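Long-range contacts in Nrps/pks (Streptomyces albus, PDB 4OPF), which forms a ketosynthase domain of an AT-less type I polyketide synthase and probably takes part in handling acyl chains during oxazolomycin assembly: residues A10-S15 and A241-H246; D157-S162 and S395-G400. All coordinates share one frame; numbering follows the deposited sequence.

Interaction 1: A10-S15 and A241-H246; sequences AVVGMS and AGDRVH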
ATOM      1  N   ALA A  10      -9.322  12.785  11.995  1.00 24.35           N
ATOM      2  CA  ALA A  10     -10.745  13.027  11.877  1.00 24.75           C
ATOM      3  C   ALA A  10     -11.344  12.444  10.596  1.00 24.92           C
ATOM      4  O   ALA A  10     -10.758  12.536   9.521  1.00 25.15           O
ATOM      5  CB  ALA A  10     -11.011  14.518  11.883  1.00 25.92           C
ATOM      6  N   VAL A  11     -12.517  11.847  10.724  1.00 25.01           N
ATOM      7  CA  VAL A  11     -13.356  11.527   9.591  1.00 25.20           C
ATOM      8  C   VAL A  11     -14.172  12.773   9.340  1.00 26.29           C
ATOM      9  O   VAL A  11     -15.040  13.067  10.135  1.00 26.75           O
ATOM     10  CB  VAL A  11     -14.277  10.374   9.929  1.00 24.41           C
ATOM     11  CG1 VAL A  11     -15.183  10.064   8.745  1.00 25.82           C
ATOM     12  CG2 VAL A  11     -13.439   9.175  10.299  1.00 25.76           C
ATOM     13  N   VAL A  12     -13.856  13.536   8.294  1.00 25.32           N
ATOM     14  CA  VAL A  12     -14.533  14.757   8.017  1.00 24.55           C
ATOM     15  C   VAL A  12     -15.627  14.639   6.980  1.00 27.45           C
ATOM     16  O   VAL A  12     -16.343  15.621   6.743  1.00 26.56           O
ATOM     17  CB  VAL A  12     -13.569  15.892   7.635  1.00 25.59           C
ATOM     18  CG1 VAL A  12     -12.485  16.044   8.692  1.00 27.37           C
ATOM     19  CG2 VAL A  12     -12.942  15.693   6.253  1.00 26.74           C
ATOM     20  N   GLY A  13     -15.775  13.480   6.352  1.00 24.53           N
ATOM     21  CA  GLY A  13     -16.859  13.288   5.449  1.00 26.41           C
ATOM     22  C   GLY A  13     -16.984  11.837   5.065  1.00 25.09           C
ATOM     23  O   GLY A  13     -15.992  11.095   5.111  1.00 22.57           O
HETATM   24  N   MSE A  14     -18.197  11.422   4.710  1.00 24.56           N
HETATM   25  CA  MSE A  14     -18.404  10.043   4.363  1.00 26.23           C
HETATM   26  C   MSE A  14     -19.625   9.868   3.536  1.00 24.28           C
HETATM   27  O   MSE A  14     -20.570  10.621   3.651  1.00 24.09           O
HETATM   28  CB  MSE A  14     -18.536   9.188   5.622  1.00 29.29           C
HETATM   29  CG  MSE A  14     -19.648   9.710   6.546  1.00 38.00           C
HETATM   30 SE   MSE A  14     -19.624   8.761   8.334  0.65 45.24          SE
HETATM   31  CE  MSE A  14     -18.582   7.315   7.860  1.00 28.18           C
ATOM     32  N   SER A  15     -19.612   8.817   2.751  1.00 23.90           N
ATOM     33  CA  SER A  15     -20.727   8.415   1.944  1.00 25.83           C
ATOM     34  C   SER A  15     -20.643   6.940   1.747  1.00 25.58           C
ATOM     35  O   SER A  15     -19.584   6.317   1.912  1.00 26.94           O
ATOM     36  CB  SER A  15     -20.662   9.043   0.570  1.00 29.65           C
ATOM     37  OG  SER A  15     -21.948   8.868  -0.058  1.00 33.97           O
ATOM     38  N   ALA A 241      -9.883  24.171  10.728  1.00 42.58           N
ATOM     39  CA  ALA A 241     -10.614  24.626   9.552  1.00 42.24           C
ATOM     40  C   ALA A 241     -12.107  24.670   9.756  1.00 41.96           C
ATOM     41  O   ALA A 241     -12.829  25.026   8.853  1.00 42.45           O
ATOM     42  CB  ALA A 241     -10.285  23.763   8.342  1.00 42.33           C
ATOM     43  N   GLY A 242     -12.595  24.283  10.924  1.00 41.50           N
ATOM     44  CA  GLY A 242     -14.016  24.190  11.136  1.00 40.26           C
ATOM     45  C   GLY A 242     -14.692  23.037  10.404  1.00 38.61           C
ATOM     46  O   GLY A 242     -15.899  23.107  10.140  1.00 36.95           O
ATOM     47  N   ASP A 243     -13.954  21.959  10.121  1.00 35.03           N
ATOM     48  CA  ASP A 243     -14.568  20.818   9.452  1.00 35.20           C
ATOM     49  C   ASP A 243     -15.549  20.102  10.347  1.00 35.72           C
ATOM     50  O   ASP A 243     -15.413  20.098  11.559  1.00 35.37           O
ATOM     51  CB  ASP A 243     -13.513  19.820   8.953  1.00 34.39           C
ATOM     52  CG  ASP A 243     -12.638  20.396   7.843  1.00 38.20           C
ATOM     53  OD1 ASP A 243     -13.133  21.189   6.991  1.00 41.05           O
ATOM     54  OD2 ASP A 243     -11.431  20.074   7.827  1.00 38.64           O
ATOM     55  N   ARG A 244     -16.490  19.407   9.735  1.00 35.04           N
ATOM     56  CA  ARG A 244     -17.285  18.410  10.446  1.00 35.04           C
ATOM     57  C   ARG A 244     -16.342  17.286  10.937  1.00 34.66           C
ATOM     58  O   ARG A 244     -15.332  16.961  10.271  1.00 35.84           O
ATOM     59  CB  ARG A 244     -18.321  17.830   9.482  1.00 38.69           C
ATOM     60  CG  ARG A 244     -19.163  18.872   8.725  1.00 41.02           C
ATOM     61  CD  ARG A 244     -20.218  18.216   7.861  1.00 41.60           C
ATOM     62  NE  ARG A 244     -21.310  17.700   8.664  1.00 43.18           N
ATOM     63  CZ  ARG A 244     -22.151  16.752   8.297  1.00 43.86           C
ATOM     64  NH1 ARG A 244     -22.018  16.149   7.133  1.00 42.41           N
ATOM     65  NH2 ARG A 244     -23.116  16.371   9.133  1.00 44.87           N
ATOM     66  N   VAL A 245     -16.565  16.766  12.132  1.00 31.07           N
ATOM     67  CA  VAL A 245     -15.811  15.647  12.607  1.00 30.18           C
ATOM     68  C   VAL A 245     -16.820  14.635  13.056  1.00 30.29           C
ATOM     69  O   VAL A 245     -17.390  14.780  14.121  1.00 30.54           O
ATOM     70  CB  VAL A 245     -14.919  16.010  13.805  1.00 33.07           C
ATOM     71  CG1 VAL A 245     -14.209  14.756  14.300  1.00 32.65           C
ATOM     72  CG2 VAL A 245     -13.899  17.082  13.439  1.00 33.91           C
ATOM     73  N   HIS A 246     -16.998  13.586  12.278  1.00 28.13           N
ATOM     74  CA  HIS A 246     -17.916  12.504  12.583  1.00 28.84           C
ATOM     75  C   HIS A 246     -17.393  11.525  13.620  1.00 29.13           C
ATOM     76  O   HIS A 246     -18.156  10.946  14.369  1.00 30.24           O
ATOM     77  CB  HIS A 246     -18.168  11.688  11.323  1.00 29.43           C
ATOM     78  CG  HIS A 246     -18.862  12.437  10.231  1.00 31.67           C
ATOM     79  ND1 HIS A 246     -19.986  13.185  10.445  1.00 37.04           N
ATOM     80  CD2 HIS A 246     -18.587  12.546   8.916  1.00 35.17           C
ATOM     81  CE1 HIS A 246     -20.386  13.715   9.302  1.00 40.21           C
ATOM     82  NE2 HIS A 246     -19.573  13.307   8.353  1.00 35.68           N
TER
HETATM   83  O   HOH W   1     -16.006  18.565   6.934  1.00 30.08           O
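The carbonyl oxygen of Val-11 receives the backbone N of His-246 at 2.9 Å, with an N-H...O angle of 161°. One residue along, a weaker contact runs the other way: Val-12 CA lies 3.3 Å from Arg-244 O, placed for a CA-H...O interaction. A water extends this pairing, donating to Val-12 O and accepting from Arg-244 N, each over 3.0 Å. Strand 9-17 is here bordered by the loop that leaves helix 235-241 and enters strand 247-256. Strands 226-234 and 247-256 flank strand 9-17 within the mixed sheet and run parallel to each other, so the helix and this loop complete a beta-alpha-beta crossover that passes over strand 9-17. A classic beta bulge at Val-12 and Gly-13, both facing Leu-231, interrupts the strand at this point. His-246 has its CG beside its own N and anti to the carbonyl carbon (chi1 -65°), which carries the imidazole back toward selenomethionine Met-14. CD2 meets Met-14 CG at 3.8 Å, while SE stands 4.4 Å from the ring centroid and 33° off the ring normal. Arg-244 turns a guanidinium face to CE1 of the same imidazole, 3.5 Å above the guanidinium plane. Asp-94 holds both flat groups: OD1 pairs with Arg-244 NH1, and OD2 accepts from His-246 NE2 and Met-14 N, so the carboxylate is likely to be charge-balanced by the arginine. Val-12 CG1 packs against Asp-243 CB at 3.9 Å, and that carboxylate reaches Tyr-97 and Lys-233. Ala-10 CB lies against CG1 of Val-245.

Interaction 2: D157-S162 and S395-G400; sequences DTACSS and SFADGG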
ATOM      1  N   ASP A 157      -5.732  -5.103  -2.605  1.00 31.47           N
ATOM      2  CA  ASP A 157      -6.673  -6.221  -2.498  1.00 38.21           C
ATOM      3  C   ASP A 157      -6.180  -7.303  -1.492  1.00 39.06           C
ATOM      4  O   ASP A 157      -5.261  -8.043  -1.786  1.00 39.31           O
ATOM      5  CB  ASP A 157      -6.933  -6.841  -3.858  1.00 38.47           C
ATOM      6  CG  ASP A 157      -7.852  -8.062  -3.772  1.00 41.45           C
ATOM      7  OD1 ASP A 157      -8.415  -8.423  -2.670  1.00 37.77           O
ATOM      8  OD2 ASP A 157      -8.032  -8.622  -4.867  1.00 45.02           O
ATOM      9  N   THR A 158      -6.745  -7.291  -0.285  1.00 37.93           N
ATOM     10  CA  THR A 158      -6.442  -8.298   0.737  1.00 36.64           C
ATOM     11  C   THR A 158      -7.776  -8.847   1.189  1.00 37.82           C
ATOM     12  O   THR A 158      -7.994  -9.105   2.373  1.00 41.50           O
ATOM     13  CB  THR A 158      -5.672  -7.713   1.947  1.00 33.84           C
ATOM     14  OG1 THR A 158      -6.351  -6.579   2.459  1.00 32.48           O
ATOM     15  CG2 THR A 158      -4.252  -7.291   1.599  1.00 37.07           C
ATOM     16  N   ALA A 159      -8.663  -9.049   0.220  1.00 37.82           N
ATOM     17  CA  ALA A 159      -9.995  -9.641   0.432  1.00 38.69           C
ATOM     18  C   ALA A 159     -10.779  -8.807   1.419  1.00 40.55           C
ATOM     19  O   ALA A 159     -10.841  -7.558   1.255  1.00 39.40           O
ATOM     20  CB  ALA A 159      -9.881 -11.118   0.839  1.00 40.57           C
ATOM     21  N   CYS A 160     -11.319  -9.416   2.483  1.00 37.60           N
ATOM     22  CA  CYS A 160     -12.266  -8.700   3.340  1.00 37.61           C
ATOM     23  C   CYS A 160     -11.606  -7.602   4.148  1.00 35.23           C
ATOM     24  O   CYS A 160     -12.281  -6.650   4.585  1.00 37.23           O
ATOM     25  CB  CYS A 160     -13.011  -9.679   4.268  1.00 45.04           C
ATOM     26  SG  CYS A 160     -11.933 -10.491   5.485  1.00 52.37           S
ATOM     27  N   SER A 161     -10.291  -7.693   4.338  1.00 32.98           N
ATOM     28  CA  SER A 161      -9.574  -6.652   5.072  1.00 30.51           C
ATOM     29  C   SER A 161      -9.082  -5.483   4.190  1.00 26.25           C
ATOM     30  O   SER A 161      -8.510  -4.553   4.705  1.00 24.38           O
ATOM     31  CB  SER A 161      -8.400  -7.238   5.845  1.00 32.73           C
ATOM     32  OG  SER A 161      -7.531  -7.873   4.939  1.00 37.89           O
ATOM     33  N   SER A 162      -9.394  -5.490   2.911  1.00 25.49           N
ATOM     34  CA  SER A 162      -8.822  -4.519   1.955  1.00 25.39           C
ATOM     35  C   SER A 162      -9.051  -3.068   2.389  1.00 24.39           C
ATOM     36  O   SER A 162      -8.130  -2.271   2.345  1.00 22.98           O
ATOM     37  CB  SER A 162      -9.423  -4.692   0.591  1.00 25.96           C
ATOM     38  OG  SER A 162      -9.125  -5.969   0.066  1.00 30.25           O
ATOM     39  N   SER A 395     -11.002  -6.942  10.920  1.00 22.39           N
ATOM     40  CA  SER A 395     -11.152  -7.720   9.715  1.00 24.88           C
ATOM     41  C   SER A 395      -9.995  -8.681   9.551  1.00 25.74           C
ATOM     42  O   SER A 395      -8.867  -8.242   9.424  1.00 27.03           O
ATOM     43  CB  SER A 395     -11.208  -6.745   8.525  1.00 28.63           C
ATOM     44  OG  SER A 395     -11.530  -7.462   7.364  1.00 37.31           O
ATOM     45  N   PHE A 396     -10.265  -9.989   9.571  1.00 24.59           N
ATOM     46  CA  PHE A 396      -9.264 -11.015   9.571  1.00 26.98           C
ATOM     47  C   PHE A 396      -9.562 -11.863   8.346  1.00 31.32           C
ATOM     48  O   PHE A 396     -10.545 -12.568   8.306  1.00 35.51           O
ATOM     49  CB  PHE A 396      -9.353 -11.874  10.794  1.00 25.93           C
ATOM     50  CG  PHE A 396      -9.340 -11.151  12.115  1.00 25.14           C
ATOM     51  CD1 PHE A 396      -8.669  -9.968  12.318  1.00 25.84           C
ATOM     52  CD2 PHE A 396      -9.978 -11.715  13.176  1.00 26.92           C
ATOM     53  CE1 PHE A 396      -8.630  -9.371  13.559  1.00 26.41           C
ATOM     54  CE2 PHE A 396      -9.964 -11.130  14.404  1.00 26.48           C
ATOM     55  CZ  PHE A 396      -9.303  -9.960  14.612  1.00 26.65           C
ATOM     56  N   ALA A 397      -8.755 -11.733   7.310  1.00 33.26           N
ATOM     57  CA  ALA A 397      -9.012 -12.335   6.016  1.00 34.14           C
ATOM     58  C   ALA A 397      -8.383 -13.696   5.916  1.00 37.99           C
ATOM     59  O   ALA A 397      -7.312 -13.918   6.422  1.00 37.96           O
ATOM     60  CB  ALA A 397      -8.460 -11.424   4.941  1.00 34.02           C
ATOM     61  N   ASP A 398      -9.047 -14.606   5.213  1.00 46.26           N
ATOM     62  CA  ASP A 398      -8.500 -15.936   4.897  1.00 55.21           C
ATOM     63  C   ASP A 398      -7.096 -15.929   4.284  1.00 54.81           C
ATOM     64  O   ASP A 398      -6.236 -16.714   4.715  1.00 62.86           O
ATOM     65  CB  ASP A 398      -9.475 -16.717   3.993  1.00 63.66           C
ATOM     66  CG  ASP A 398     -10.600 -17.395   4.794  1.00 71.87           C
ATOM     67  OD1 ASP A 398     -10.492 -17.495   6.051  1.00 67.68           O
ATOM     68  OD2 ASP A 398     -11.590 -17.820   4.153  1.00 80.59           O
ATOM     69  N   GLY A 399      -6.859 -15.037   3.328  1.00 46.70           N
ATOM     70  CA  GLY A 399      -5.493 -14.778   2.828  1.00 45.69           C
ATOM     71  C   GLY A 399      -4.322 -14.610   3.828  1.00 40.97           C
ATOM     72  O   GLY A 399      -3.191 -14.809   3.465  1.00 46.19           O
ATOM     73  N   GLY A 400      -4.555 -14.273   5.087  1.00 33.06           N
ATOM     74  CA  GLY A 400      -3.433 -14.129   6.023  1.00 30.69           C
ATOM     75  C   GLY A 400      -3.443 -12.772   6.671  1.00 26.73           C
ATOM     76  O   GLY A 400      -2.929 -12.605   7.758  1.00 27.22           O
TER
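Cys-160 SG is directed against the backbone and methyl group of Ala-397, 3.5 Å from its CA. The cysteine belongs to the DTACSS sequence, the signature motif of ketosynthases of the thiolase fold; in active relatives the cysteine of this motif carries the acyl chain. SG sits between its own N and carbonyl carbon (chi1 66°), a rotation that brings it to the turn following strand 390-396. Ala-397 opens a type I turn ending at Gly-400, and its CB fits between SG, at 3.6 Å, and the carbonyl oxygen of Thr-158. Ser-395 approaches from the strand. Its OG is anti to the backbone N (chi1 -172°) and reaches across to Cys-160 O at 3.0 Å, a weak hydrogen bond whose proton could instead serve Glu-338. The same OG lies 3.5 Å from Ser-161 CB, so the hydroxyl end of Ser-395 presses on the CA-CB bond of Ser-161, tip against flank. Ser-161 turns its own hydroxyl back to its segment, donating to Thr-158 O at 2.9 Å from 28° out of the carbonyl plane, with Ala-397 CB 3.7 Å from OG. An alanine in place of Ser-161 would probably cost Thr-158 O its hydroxyl donor and leave the 158-161 turn, which contains Cys-160, less firmly held by the weak backbone bond from that position. Around the pair, His-333 touches Cys-160 and Asn-295 bonds Phe-396 N, while Asn-137 of the second subunit packs on Thr-158. At the helix start, Ser-162 OG accepts from Thr-158 N at 2.7 Å and donates to Ala-159 O at 2.6 Å.

How the interactions relate
Interactions 1 and 2 lie on opposite sides of the chain's centre, with their own centres 27 Å apart and their nearest atoms about 14 Å apart, so neither touches the other. The mixed sheet joins them: strand 9-17 of interaction 1 is separated from strand 390-396 of interaction 2 by strands 247-256 and 401-408. Strand 247-256 begins directly after His-246, and just past its end Asp-257 bonds the backbone of Gly-400. Interaction 2 contains the cysteine of the signature motif, whereas interaction 1 is remote from it, His-246 NE2 being 25.2 Å from Cys-160 SG. Along the chain, their segments alternate.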